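Local coordinates for protein salt-tolerant glutaminase (Micrococcus luteus, PDB 3AGD) that probably catalyses the hydrolysis of L-glutamine to L-glutamate and ammonium, as a salt-tolerant member of the glutaminase family, at residues K132-R137 / L180-E185; E158-V163 / G190-C195. One frame throughout, in Å; residues are numbered along the deposited sequence.

Contact 1 (K132-R137 / L180-E185); sequences KERLDR and LQDSAE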
loop_
_atom_site.group_PDB
_atom_site.type_symbol
_atom_site.label_atom_id
_atom_site.label_comp_id
_atom_site.label_asym_id
_atom_site.label_seq_id
_atom_site.Cartn_x
_atom_site.Cartn_y
_atom_site.Cartn_z
ATOM N N LYS A 132 28.677 19.484 -14.073
ATOM C CA LYS A 132 29.277 19.166 -12.774
ATOM C C LYS A 132 28.308 19.303 -11.614
ATOM O O LYS A 132 28.314 18.484 -10.698
ATOM C CB LYS A 132 30.475 20.068 -12.475
ATOM C CG LYS A 132 31.157 19.714 -11.166
ATOM C CD LYS A 132 32.549 19.195 -11.454
ATOM C CE LYS A 132 33.203 18.518 -10.251
ATOM N NZ LYS A 132 32.570 18.812 -8.930
ATOM N N GLU A 133 27.502 20.360 -11.638
ATOM C CA GLU A 133 26.534 20.584 -10.575
ATOM C C GLU A 133 25.479 19.484 -10.591
ATOM O O GLU A 133 25.008 19.049 -9.541
ATOM C CB GLU A 133 25.840 21.939 -10.741
ATOM C CG GLU A 133 26.757 23.145 -10.705
ATOM C CD GLU A 133 25.987 24.445 -10.839
ATOM O OE1 GLU A 133 25.725 25.101 -9.812
ATOM O OE2 GLU A 133 25.625 24.804 -11.973
ATOM N N ARG A 134 25.099 19.037 -11.783
ATOM C CA ARG A 134 24.095 17.988 -11.887
ATOM C C ARG A 134 24.626 16.663 -11.343
ATOM O O ARG A 134 23.910 15.948 -10.642
ATOM C CB ARG A 134 23.630 17.819 -13.335
ATOM C CG ARG A 134 22.872 19.027 -13.895
ATOM C CD ARG A 134 21.753 18.561 -14.819
ATOM N NE ARG A 134 21.404 19.511 -15.876
ATOM C CZ ARG A 134 20.918 20.729 -15.678
ATOM N NH1 ARG A 134 20.716 21.178 -14.454
ATOM N NH2 ARG A 134 20.615 21.496 -16.714
ATOM N N LEU A 135 25.881 16.341 -11.644
ATOM C CA LEU A 135 26.461 15.098 -11.147
ATOM C C LEU A 135 26.569 15.197 -9.630
ATOM O O LEU A 135 26.194 14.268 -8.917
ATOM C CB LEU A 135 27.850 14.851 -11.744
ATOM C CG LEU A 135 28.243 13.381 -11.953
ATOM C CD1 LEU A 135 29.744 13.286 -12.143
ATOM C CD2 LEU A 135 27.811 12.528 -10.772
ATOM N N ASP A 136 27.081 16.323 -9.134
ATOM C CA ASP A 136 27.202 16.507 -7.691
ATOM C C ASP A 136 25.844 16.307 -7.024
ATOM O O ASP A 136 25.753 15.697 -5.967
ATOM C CB ASP A 136 27.727 17.910 -7.342
ATOM C CG ASP A 136 29.210 18.088 -7.661
ATOM O OD1 ASP A 136 29.929 17.073 -7.787
ATOM O OD2 ASP A 136 29.658 19.252 -7.767
ATOM N N ARG A 137 24.788 16.820 -7.646
ATOM C CA ARG A 137 23.445 16.691 -7.085
ATOM C C ARG A 137 22.992 15.227 -7.025
ATOM O O ARG A 137 22.395 14.792 -6.037
ATOM C CB ARG A 137 22.454 17.523 -7.905
ATOM C CG ARG A 137 21.007 17.469 -7.400
ATOM C CD ARG A 137 20.904 17.854 -5.934
ATOM N NE ARG A 137 19.517 17.964 -5.498
ATOM C CZ ARG A 137 19.088 17.633 -4.285
ATOM N NH1 ARG A 137 17.807 17.770 -3.970
ATOM N NH2 ARG A 137 19.936 17.146 -3.389
ATOM N N LEU A 180 15.394 17.125 -23.943
ATOM C CA LEU A 180 16.736 17.433 -23.462
ATOM C C LEU A 180 17.210 18.710 -24.146
ATOM O O LEU A 180 16.932 18.928 -25.326
ATOM C CB LEU A 180 17.711 16.305 -23.794
ATOM C CG LEU A 180 17.501 14.947 -23.130
ATOM C CD1 LEU A 180 18.650 14.023 -23.508
ATOM C CD2 LEU A 180 17.435 15.115 -21.627
ATOM N N GLN A 181 17.934 19.548 -23.413
ATOM C CA GLN A 181 18.425 20.797 -23.976
ATOM C C GLN A 181 19.922 20.737 -24.257
ATOM O O GLN A 181 20.381 21.198 -25.301
ATOM C CB GLN A 181 18.107 21.958 -23.029
ATOM C CG GLN A 181 16.613 22.180 -22.795
ATOM C CD GLN A 181 15.934 21.008 -22.088
ATOM O OE1 GLN A 181 15.044 20.358 -22.645
ATOM N NE2 GLN A 181 16.349 20.740 -20.855
ATOM N N ASP A 182 20.681 20.162 -23.328
ATOM C CA ASP A 182 22.122 20.045 -23.503
ATOM C C ASP A 182 22.463 18.883 -24.431
ATOM O O ASP A 182 21.580 18.136 -24.845
ATOM C CB ASP A 182 22.792 19.896 -22.141
ATOM C CG ASP A 182 22.559 21.113 -21.261
ATOM O OD1 ASP A 182 21.964 20.974 -20.171
ATOM O OD2 ASP A 182 22.962 22.222 -21.672
ATOM N N SER A 183 23.739 18.731 -24.769
ATOM C CA SER A 183 24.136 17.672 -25.691
ATOM C C SER A 183 23.853 16.273 -25.178
ATOM O O SER A 183 23.800 16.034 -23.970
ATOM C CB SER A 183 25.623 17.784 -26.038
ATOM O OG SER A 183 26.427 17.445 -24.925
ATOM N N ALA A 184 23.672 15.351 -26.119
ATOM C CA ALA A 184 23.402 13.957 -25.801
ATOM C C ALA A 184 24.572 13.406 -24.992
ATOM O O ALA A 184 24.388 12.675 -24.016
ATOM C CB ALA A 184 23.230 13.159 -27.091
ATOM N N GLU A 185 25.779 13.777 -25.407
ATOM C CA GLU A 185 26.995 13.334 -24.745
ATOM C C GLU A 185 27.067 13.767 -23.275
ATOM O O GLU A 185 27.477 12.987 -22.412
ATOM C CB GLU A 185 28.213 13.863 -25.509
ATOM C CG GLU A 185 29.545 13.470 -24.906
ATOM C CD GLU A 185 29.825 11.983 -25.015
ATOM O OE1 GLU A 185 30.848 11.529 -24.457
ATOM O OE2 GLU A 185 29.026 11.271 -25.663
#

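Contact 2 (E158-V163 / G190-C195); sequences ESEMAV and GYVAQC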
loop_
_atom_site.group_PDB
_atom_site.type_symbol
_atom_site.label_atom_id
_atom_site.label_comp_id
_atom_site.label_asym_id
_atom_site.label_seq_id
_atom_site.Cartn_x
_atom_site.Cartn_y
_atom_site.Cartn_z
ATOM N N GLU A 158 34.280 4.867 -17.129
ATOM C CA GLU A 158 35.043 4.889 -18.374
ATOM C C GLU A 158 34.673 3.684 -19.225
ATOM O O GLU A 158 34.412 3.805 -20.415
ATOM C CB GLU A 158 36.549 4.868 -18.089
ATOM C CG GLU A 158 37.089 6.080 -17.340
ATOM C CD GLU A 158 36.859 7.395 -18.075
ATOM O OE1 GLU A 158 36.650 7.368 -19.307
ATOM O OE2 GLU A 158 36.902 8.460 -17.417
ATOM N N SER A 159 34.648 2.516 -18.602
ATOM C CA SER A 159 34.306 1.289 -19.301
ATOM C C SER A 159 32.956 1.406 -20.023
ATOM O O SER A 159 32.853 1.122 -21.217
ATOM C CB SER A 159 34.271 0.133 -18.301
ATOM O OG SER A 159 33.993 -1.096 -18.941
ATOM N N GLU A 160 31.923 1.835 -19.306
ATOM C CA GLU A 160 30.602 1.962 -19.908
ATOM C C GLU A 160 30.502 3.107 -20.908
ATOM O O GLU A 160 29.762 3.016 -21.888
ATOM C CB GLU A 160 29.532 2.115 -18.823
ATOM C CG GLU A 160 28.183 2.562 -19.360
ATOM C CD GLU A 160 27.037 2.244 -18.422
ATOM O OE1 GLU A 160 27.269 2.118 -17.200
ATOM O OE2 GLU A 160 25.895 2.131 -18.913
ATOM N N MET A 161 31.245 4.182 -20.676
ATOM C CA MET A 161 31.202 5.308 -21.596
ATOM C C MET A 161 31.713 4.923 -22.983
ATOM O O MET A 161 31.432 5.609 -23.965
ATOM C CB MET A 161 32.014 6.479 -21.044
ATOM C CG MET A 161 31.275 7.295 -19.996
ATOM S SD MET A 161 29.793 8.108 -20.663
ATOM C CE MET A 161 30.535 9.530 -21.466
ATOM N N ALA A 162 32.449 3.816 -23.060
ATOM C CA ALA A 162 33.001 3.343 -24.329
ATOM C C ALA A 162 31.970 2.573 -25.153
ATOM O O ALA A 162 32.158 2.354 -26.351
ATOM C CB ALA A 162 34.214 2.463 -24.071
ATOM N N VAL A 163 30.883 2.162 -24.507
ATOM C CA VAL A 163 29.825 1.413 -25.176
ATOM C C VAL A 163 28.450 1.962 -24.799
ATOM O O VAL A 163 27.593 1.228 -24.311
ATOM C CB VAL A 163 29.894 -0.094 -24.804
ATOM C CG1 VAL A 163 31.135 -0.722 -25.413
ATOM C CG2 VAL A 163 29.933 -0.262 -23.285
ATOM N N GLY A 190 26.531 12.146 -17.516
ATOM C CA GLY A 190 26.046 12.335 -16.160
ATOM C C GLY A 190 25.260 11.130 -15.671
ATOM O O GLY A 190 25.388 10.710 -14.522
ATOM N N TYR A 191 24.439 10.567 -16.546
ATOM C CA TYR A 191 23.641 9.402 -16.191
ATOM C C TYR A 191 24.541 8.188 -15.949
ATOM O O TYR A 191 24.311 7.402 -15.028
ATOM C CB TYR A 191 22.638 9.101 -17.304
ATOM C CG TYR A 191 21.953 7.760 -17.166
ATOM C CD1 TYR A 191 21.026 7.528 -16.154
ATOM C CD2 TYR A 191 22.256 6.712 -18.034
ATOM C CE1 TYR A 191 20.420 6.283 -16.006
ATOM C CE2 TYR A 191 21.659 5.465 -17.896
ATOM C CZ TYR A 191 20.746 5.257 -16.878
ATOM O OH TYR A 191 20.187 4.012 -16.714
ATOM N N VAL A 192 25.568 8.028 -16.775
ATOM C CA VAL A 192 26.476 6.902 -16.603
ATOM C C VAL A 192 27.237 7.031 -15.285
ATOM O O VAL A 192 27.436 6.044 -14.575
ATOM C CB VAL A 192 27.479 6.796 -17.770
ATOM C CG1 VAL A 192 28.506 5.703 -17.480
ATOM C CG2 VAL A 192 26.732 6.467 -19.067
ATOM N N ALA A 193 27.655 8.248 -14.958
ATOM C CA ALA A 193 28.390 8.503 -13.722
ATOM C C ALA A 193 27.477 8.217 -12.533
ATOM O O ALA A 193 27.897 7.668 -11.519
ATOM C CB ALA A 193 28.854 9.942 -13.688
ATOM N N GLN A 194 26.221 8.604 -12.686
ATOM C CA GLN A 194 25.201 8.400 -11.670
ATOM C C GLN A 194 25.071 6.908 -11.373
ATOM O O GLN A 194 24.948 6.499 -10.215
ATOM C CB GLN A 194 23.884 8.970 -12.198
ATOM C CG GLN A 194 22.608 8.457 -11.568
ATOM C CD GLN A 194 21.386 8.888 -12.368
ATOM O OE1 GLN A 194 21.336 10.009 -12.880
ATOM N NE2 GLN A 194 20.397 8.004 -12.475
ATOM N N CYS A 195 25.109 6.101 -12.428
ATOM C CA CYS A 195 24.992 4.648 -12.307
ATOM C C CYS A 195 26.247 4.005 -11.729
ATOM O O CYS A 195 26.196 2.884 -11.208
ATOM C CB CYS A 195 24.713 4.024 -13.676
ATOM S SG CYS A 195 23.075 4.353 -14.339
HETATM O O HOH W 1 28.054 3.199 -14.846
#

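Contact 1 (K132-R137 / L180-E185)
R134, on helix 131-146, and D182, in the loop that leads into helix 184-195, form a long salt bridge within the helical part of the glutaminase domain, whose sequence family belongs to the beta-lactamase clan. The pair illustrates how two elements can be joined by the ends of long side chains while their backbones stay apart: the CA atoms of R134 and D182 are 12.0 Å from each other, and no other residues of the two segments touch. The side chains approach from opposite directions. NH2 of R134 and OD1 of D182 stop 3.7 Å apart, too far for a hydrogen bond, so the attraction is probably mainly electrostatic. The carboxylate oxygen meets the edge of the guanidinium close to its plane, although the two flat groups are turned 40° against each other. A bend at chi2 (-144°) takes the arginine chain off a fully extended course on its way to the aspartate.

Stronger partners outside the pair fix both groups. NH1 of R134 donates to the carbonyl oxygen of G126, while the side chain also touches H121 and Q122 of helix 114-123. The amide of Q122 holds the loop twice, giving its NE2 to D182 OD1 and receiving the backbone N of Q181 on OE1. Immediately after the aspartate, S183 takes the N-cap position of helix 184-195, with OG accepting a hydrogen bond from the backbone N of E186.

Contact 2 (E158-V163 / G190-C195)
E160 and M161, near the C-terminal end of helix 154-161, close around V192 of helix 184-195 at the edge of the glutamate-binding pocket, a case in which one branched residue serves two different neighbours. Each methyl of V192 has its own main partner. CG1 lies against the aliphatic part of E160, 3.7 Å from CG of that residue, and also touches its CD and OE1. CG2 turns to M161 and rests 3.8 Å from the sulfur SD. The methionine is coiled, with all three torsions near -60° to -80°, which brings its sulfur over CB and CG2 of the valine. E160 does the reverse: it runs out nearly straight beyond CG, with CG anti to its own N (chi1 167°), and this extended chain carries the carboxylate past the valine into the pocket.

A water joins the two helices at that carboxylate. It donates to OE1 of E160 at 2.7 Å and to the carbonyl O of V192 at 2.9 Å, so the acid that binds L-glutamate is tied to the neighbouring backbone as well as packed against its side chain. Y27 OH adds a weak hydrogen bond to OE1.

Within helix 184-195, C195 comes one turn after Y191, and its SG lies 3.5 Å above the ring plane of Y191, offset toward the rim; both residues also line the L-glutamate site, which holds no ligand here. The Y191 side chain reaches helix 114-123 at N114, A117 and L118 and helix 67-78 at K67, while C195 pairs through its backbone with Q63, just beyond strand 60-61.

Overall arrangement
Helix 184-195 is the element shared by both contacts: contact 1 lies by its first turn and contact 2 along its C-terminal turns, with centres about 13 Å apart. Helices 131-146 and 154-161, consecutive in the chain, bring the other halves. The two sites also touch directly, through E185 OE1 and M161 CE at 3.6 Å and through L135 CD1 and A193 CB at 3.8 Å. Contact 2 holds the pocket residues E160, Y191 and C195, and the side chain of E160 is about 4 Å from that of N167 and about 6 Å from that of V261. Contact 1 stands further back, the R134 side chain about 10 Å from that of Y191.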